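PDB 4YJ6: aryl acylamidase from bacterium CSBL00001, which probably hydrolyses the amide bond of N-acyl aryl amines, as an amidase signature enzyme. Local coordinates for residues T195-F200 with Q485-P490; A444-G449 with A456-I461. All coordinates share one frame; numbering follows the deposited sequence.

Contact 1. Residues T195-F200 with Q485-P490; sequences TNTYGF and QYYDIP
Y486 and Y487 close on N196 from two directions, joining a short 3-10 turn near the C-terminus to a helix end in the amidase core. N196 terminates helix 190-195 in a Schellman motif: its phi is positive, and two bonds run back into the last turn. From there the chain leads into strand 198-201 of the large mixed sheet. Along 485-490, Q485 comes first; its NE2 lies over one face of the Y486 ring, offset toward the rim, and is hydrogen-bonded to P482 O. Y486 meets the amide of N196 with its CB and the ring carbon CD2. CB lies 3.5 Å from N196 ND2, while CD2 approaches N196 OD1 at 3.5 Å, obliquely to the ring. The two side chains cross at about a right angle, with amide and ring planes 76° apart. N196 reaches this place with CG anti to its backbone N (chi1 -162°). Next comes Y487, whose ring carries N196 ND2 above one face, offset toward the rim, 3.4 Å from CE1; the planes are 66° apart. The hydrogen bond of ND2 goes to W483 O, just upstream of the turn, so the same amide is tied to the C-terminal segment by a bond as well as by packing. T197 CG2 approaches the Y487 hydroxyl near the ring plane, 3.9 Å from OH. T197 OG1 donates to T195 OG1 over 2.9 Å, linking the residues that flank N196, and T195 OG1 is also hydrogen-bonded to P191 O in helix 190-195. The buried contact thus grips N196 by amide and main chain alike: Y487 OH also donates a short but weak hydrogen bond to N196 O, 2.6 Å away.

Contact 2. Residues A444-G449 with A456-I461; sequences ASVPAG and AGMLII
V446 and M458, the latter a selenomethionine, lie side by side and point the same way at the middle of a beta hairpin formed by strands 443-451 and 454-462. Here the packing is tight: V446 CG2 is 3.5 Å from M458 CE, closer than usual for two carbons, and the bend at chi3 (76°) turns CE toward it. V446 CG1 meets I460 CD1 at 3.8 Å, the two side chains crossing at about a right angle. The backbone is well bonded here too: V446 N to M458 O (2.8 Å) and M458 N to V446 O (2.9 Å) are both nearly straight. On the other face of the sheet, L459 CD1 settles 3.4 Å from A444 O, and S445 OG stands over the bare CA of G457. Toward the hairpin turn the side chains fit less closely. Partly exposed A448 meets M458 only CB to CB, at 4.2 Å, although A448 N still makes a sound 2.9 Å bond to A456 O. Helix 284-299 also meets M458. Main-chain hydrogen bonds thus pair the strands, while the apolar groups of V446, M458 and I460 form a buried surface on which helix 467-480 packs; the one side-chain hydroxyl of the two segments, S445 OG, is satisfied by a hydrogen bond with T399 OG1.

In the fold
Contacts 1 and 2 lie side by side, their centres about 11 Å apart, on the same side of the chain's centre. Both reach the same large mixed sheet, where strand 198-201 adjoins strand 443-451; G199 O and S445 N, 2.9 Å apart, probably share a hydrogen bond across that seam. Along the chain, 195-200 comes first, the hairpin of contact 2 follows, and helix 467-480 then leads toward 485-490, so contact 2 is nested within the loop that contact 1 closes. That helix touches Y198 and F200 as well as A444 and V446. The C-terminal end is thereby returned to the core of the amidase fold, beside the hairpin.

Contact 1. Residues T195-F200 with Q485-P490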
loop_
_atom_site.group_PDB
_atom_site.type_symbol
_atom_site.label_atom_id
_atom_site.label_comp_id
_atom_site.label_asym_id
_atom_site.label_seq_id
_atom_site.Cartn_x
_atom_site.Cartn_y
_atom_site.Cartn_z
ATOM N N THR A 195 -7.396 -0.317 -8.254
ATOM C CA THR A 195 -7.167 0.881 -9.096
ATOM C C THR A 195 -6.212 0.662 -10.265
ATOM O O THR A 195 -5.747 1.628 -10.877
ATOM C CB THR A 195 -6.633 2.078 -8.261
ATOM O OG1 THR A 195 -5.408 1.686 -7.645
ATOM C CG2 THR A 195 -7.636 2.481 -7.211
ATOM N N ASN A 196 -5.932 -0.594 -10.613
ATOM C CA ASN A 196 -5.093 -0.872 -11.787
ATOM C C ASN A 196 -3.698 -0.292 -11.588
ATOM O O ASN A 196 -3.079 0.136 -12.542
ATOM C CB ASN A 196 -5.713 -0.271 -13.097
ATOM C CG ASN A 196 -5.150 -0.885 -14.348
ATOM O OD1 ASN A 196 -5.269 -2.092 -14.548
ATOM N ND2 ASN A 196 -4.564 -0.064 -15.220
ATOM N N THR A 197 -3.213 -0.271 -10.344
ATOM C CA THR A 197 -1.842 0.157 -10.105
ATOM C C THR A 197 -1.008 -0.962 -9.493
ATOM O O THR A 197 -1.531 -2.002 -9.088
ATOM C CB THR A 197 -1.807 1.416 -9.247
ATOM O OG1 THR A 197 -2.619 1.238 -8.078
ATOM C CG2 THR A 197 -2.361 2.621 -10.068
ATOM N N TYR A 198 0.309 -0.768 -9.521
ATOM C CA TYR A 198 1.230 -1.786 -9.028
ATOM C C TYR A 198 1.624 -1.447 -7.602
ATOM O O TYR A 198 2.141 -0.355 -7.335
ATOM C CB TYR A 198 2.436 -1.798 -9.940
ATOM C CG TYR A 198 3.496 -2.822 -9.551
ATOM C CD1 TYR A 198 3.264 -4.194 -9.727
ATOM C CD2 TYR A 198 4.719 -2.421 -9.020
ATOM C CE1 TYR A 198 4.235 -5.124 -9.403
ATOM C CE2 TYR A 198 5.691 -3.344 -8.673
ATOM C CZ TYR A 198 5.444 -4.690 -8.860
ATOM O OH TYR A 198 6.401 -5.592 -8.525
ATOM N N GLY A 199 1.385 -2.367 -6.672
ATOM C CA GLY A 199 1.660 -2.092 -5.271
ATOM C C GLY A 199 2.714 -3.062 -4.792
ATOM O O GLY A 199 2.464 -4.271 -4.804
ATOM N N PHE A 200 3.864 -2.551 -4.330
ATOM C CA PHE A 200 4.981 -3.423 -3.941
ATOM C C PHE A 200 5.155 -3.458 -2.419
ATOM O O PHE A 200 5.497 -2.421 -1.819
ATOM C CB PHE A 200 6.318 -2.972 -4.578
ATOM C CG PHE A 200 7.396 -4.012 -4.430
ATOM C CD1 PHE A 200 7.534 -5.007 -5.391
ATOM C CD2 PHE A 200 8.222 -4.034 -3.326
ATOM C CE1 PHE A 200 8.496 -6.006 -5.263
ATOM C CE2 PHE A 200 9.193 -5.022 -3.181
ATOM C CZ PHE A 200 9.313 -6.023 -4.147
ATOM N N GLN A 485 -3.046 0.317 -20.944
ATOM C CA GLN A 485 -4.168 0.743 -21.776
ATOM C C GLN A 485 -5.392 1.030 -20.935
ATOM O O GLN A 485 -6.211 1.858 -21.305
ATOM C CB GLN A 485 -4.518 -0.318 -22.844
ATOM C CG GLN A 485 -5.114 -1.584 -22.286
ATOM C CD GLN A 485 -4.073 -2.600 -21.860
ATOM O OE1 GLN A 485 -2.858 -2.332 -21.842
ATOM N NE2 GLN A 485 -4.542 -3.801 -21.554
ATOM N N TYR A 486 -5.549 0.356 -19.793
ATOM C CA TYR A 486 -6.741 0.588 -18.989
ATOM C C TYR A 486 -6.782 1.997 -18.354
ATOM O O TYR A 486 -7.851 2.461 -17.940
ATOM C CB TYR A 486 -6.864 -0.456 -17.883
ATOM C CG TYR A 486 -6.859 -1.900 -18.395
ATOM C CD1 TYR A 486 -7.718 -2.315 -19.407
ATOM C CD2 TYR A 486 -5.974 -2.830 -17.865
ATOM C CE1 TYR A 486 -7.693 -3.639 -19.877
ATOM C CE2 TYR A 486 -5.939 -4.144 -18.312
ATOM C CZ TYR A 486 -6.795 -4.540 -19.326
ATOM O OH TYR A 486 -6.733 -5.842 -19.741
ATOM N N TYR A 487 -5.635 2.668 -18.267
ATOM C CA TYR A 487 -5.619 4.032 -17.735
ATOM C C TYR A 487 -6.419 4.965 -18.654
ATOM O O TYR A 487 -6.700 6.096 -18.282
ATOM C CB TYR A 487 -4.186 4.592 -17.529
ATOM C CG TYR A 487 -3.391 3.828 -16.480
ATOM C CD1 TYR A 487 -3.898 3.655 -15.199
ATOM C CD2 TYR A 487 -2.167 3.266 -16.791
ATOM C CE1 TYR A 487 -3.184 2.926 -14.238
ATOM C CE2 TYR A 487 -1.452 2.546 -15.853
ATOM C CZ TYR A 487 -1.961 2.396 -14.580
ATOM O OH TYR A 487 -1.225 1.656 -13.665
ATOM N N ASP A 488 -6.772 4.511 -19.864
ATOM C CA ASP A 488 -7.621 5.356 -20.709
ATOM C C ASP A 488 -8.917 5.722 -20.003
ATOM O O ASP A 488 -9.524 6.766 -20.276
ATOM C CB ASP A 488 -7.968 4.665 -22.046
ATOM C CG ASP A 488 -6.764 4.505 -22.970
ATOM O OD1 ASP A 488 -5.695 5.098 -22.740
ATOM O OD2 ASP A 488 -6.901 3.769 -23.966
ATOM N N ILE A 489 -9.388 4.872 -19.106
ATOM C CA ILE A 489 -10.653 5.132 -18.445
ATOM C C ILE A 489 -10.547 6.356 -17.531
ATOM O O ILE A 489 -11.253 7.348 -17.737
ATOM C CB ILE A 489 -11.175 3.864 -17.712
ATOM C CG1 ILE A 489 -11.549 2.768 -18.739
ATOM C CG2 ILE A 489 -12.351 4.211 -16.818
ATOM C CD1 ILE A 489 -11.778 1.374 -18.114
ATOM N N PRO A 490 -9.664 6.313 -16.513
ATOM C CA PRO A 490 -9.516 7.560 -15.737
ATOM C C PRO A 490 -9.050 8.774 -16.575
ATOM O O PRO A 490 -9.468 9.883 -16.281
ATOM C CB PRO A 490 -8.483 7.190 -14.643
ATOM C CG PRO A 490 -7.745 5.970 -15.176
ATOM C CD PRO A 490 -8.785 5.220 -16.041
#

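Contact 2. Residues A444-G449 with A456-I461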
loop_
_atom_site.group_PDB
_atom_site.type_symbol
_atom_site.label_atom_id
_atom_site.label_comp_id
_atom_site.label_asym_id
_atom_site.label_seq_id
_atom_site.Cartn_x
_atom_site.Cartn_y
_atom_site.Cartn_z
ATOM N N ALA A 444 3.644 -8.454 -4.464
ATOM C CA ALA A 444 3.205 -7.252 -5.164
ATOM C C ALA A 444 1.879 -7.545 -5.834
ATOM O O ALA A 444 1.671 -8.638 -6.334
ATOM C CB ALA A 444 4.251 -6.830 -6.209
ATOM N N SER A 445 0.993 -6.559 -5.837
ATOM C CA SER A 445 -0.241 -6.677 -6.600
ATOM C C SER A 445 0.008 -6.142 -8.015
ATOM O O SER A 445 0.369 -4.979 -8.178
ATOM C CB SER A 445 -1.386 -5.921 -5.946
ATOM O OG SER A 445 -2.586 -6.136 -6.711
ATOM N N VAL A 446 -0.206 -6.998 -9.019
ATOM C CA VAL A 446 -0.118 -6.612 -10.431
ATOM C C VAL A 446 -1.518 -6.526 -11.060
ATOM O O VAL A 446 -2.340 -7.426 -10.897
ATOM C CB VAL A 446 0.746 -7.593 -11.300
ATOM C CG1 VAL A 446 2.203 -7.545 -10.848
ATOM C CG2 VAL A 446 0.251 -9.054 -11.236
ATOM N N PRO A 447 -1.776 -5.467 -11.820
ATOM C CA PRO A 447 -3.097 -5.346 -12.448
ATOM C C PRO A 447 -3.322 -6.509 -13.392
ATOM O O PRO A 447 -2.497 -6.744 -14.272
ATOM C CB PRO A 447 -2.973 -4.015 -13.235
ATOM C CG PRO A 447 -2.022 -3.173 -12.346
ATOM C CD PRO A 447 -1.009 -4.197 -11.845
ATOM N N ALA A 448 -4.425 -7.233 -13.200
ATOM C CA ALA A 448 -4.671 -8.442 -13.987
ATOM C C ALA A 448 -5.719 -8.215 -15.060
ATOM O O ALA A 448 -6.003 -9.136 -15.815
ATOM C CB ALA A 448 -5.125 -9.576 -13.060
ATOM N N GLY A 449 -6.317 -7.024 -15.092
ATOM C CA GLY A 449 -7.391 -6.747 -16.046
ATOM C C GLY A 449 -8.593 -6.069 -15.424
ATOM O O GLY A 449 -8.555 -5.626 -14.279
ATOM N N ALA A 456 -9.019 -5.481 -11.166
ATOM C CA ALA A 456 -8.744 -6.549 -10.194
ATOM C C ALA A 456 -7.265 -6.880 -10.250
ATOM O O ALA A 456 -6.660 -6.877 -11.322
ATOM C CB ALA A 456 -9.563 -7.847 -10.523
ATOM N N GLY A 457 -6.690 -7.248 -9.104
ATOM C CA GLY A 457 -5.282 -7.566 -9.067
ATOM C C GLY A 457 -4.921 -9.020 -8.829
ATOM O O GLY A 457 -5.692 -9.802 -8.247
HETATM N N MSE A 458 -3.731 -9.383 -9.300
HETATM C CA MSE A 458 -3.139 -10.665 -8.938
HETATM C C MSE A 458 -1.930 -10.445 -8.035
HETATM O O MSE A 458 -1.128 -9.552 -8.285
HETATM C CB MSE A 458 -2.669 -11.382 -10.191
HETATM C CG MSE A 458 -1.755 -12.514 -9.844
HETATM SE SE MSE A 458 -1.487 -13.523 -11.498
HETATM C CE MSE A 458 -0.273 -12.329 -12.340
ATOM N N LEU A 459 -1.829 -11.228 -6.960
ATOM C CA LEU A 459 -0.694 -11.085 -6.041
ATOM C C LEU A 459 0.389 -12.063 -6.444
ATOM O O LEU A 459 0.124 -13.243 -6.673
ATOM C CB LEU A 459 -1.144 -11.408 -4.615
ATOM C CG LEU A 459 -0.117 -10.968 -3.549
ATOM C CD1 LEU A 459 -0.068 -9.421 -3.534
ATOM C CD2 LEU A 459 -0.524 -11.489 -2.169
ATOM N N ILE A 460 1.608 -11.555 -6.573
ATOM C CA ILE A 460 2.773 -12.385 -6.777
ATOM C C ILE A 460 3.557 -12.408 -5.474
ATOM O O ILE A 460 3.980 -11.349 -4.992
ATOM C CB ILE A 460 3.659 -11.761 -7.880
ATOM C CG1 ILE A 460 2.860 -11.637 -9.193
ATOM C CG2 ILE A 460 4.997 -12.548 -8.060
ATOM C CD1 ILE A 460 3.663 -11.009 -10.366
ATOM N N ILE A 461 3.742 -13.595 -4.900
ATOM C CA ILE A 461 4.457 -13.715 -3.630
ATOM C C ILE A 461 5.798 -14.416 -3.853
ATOM O O ILE A 461 5.850 -15.462 -4.545
ATOM C CB ILE A 461 3.616 -14.548 -2.613
ATOM C CG1 ILE A 461 2.188 -13.982 -2.476
ATOM C CG2 ILE A 461 4.343 -14.599 -1.236
ATOM C CD1 ILE A 461 1.260 -14.820 -1.485
#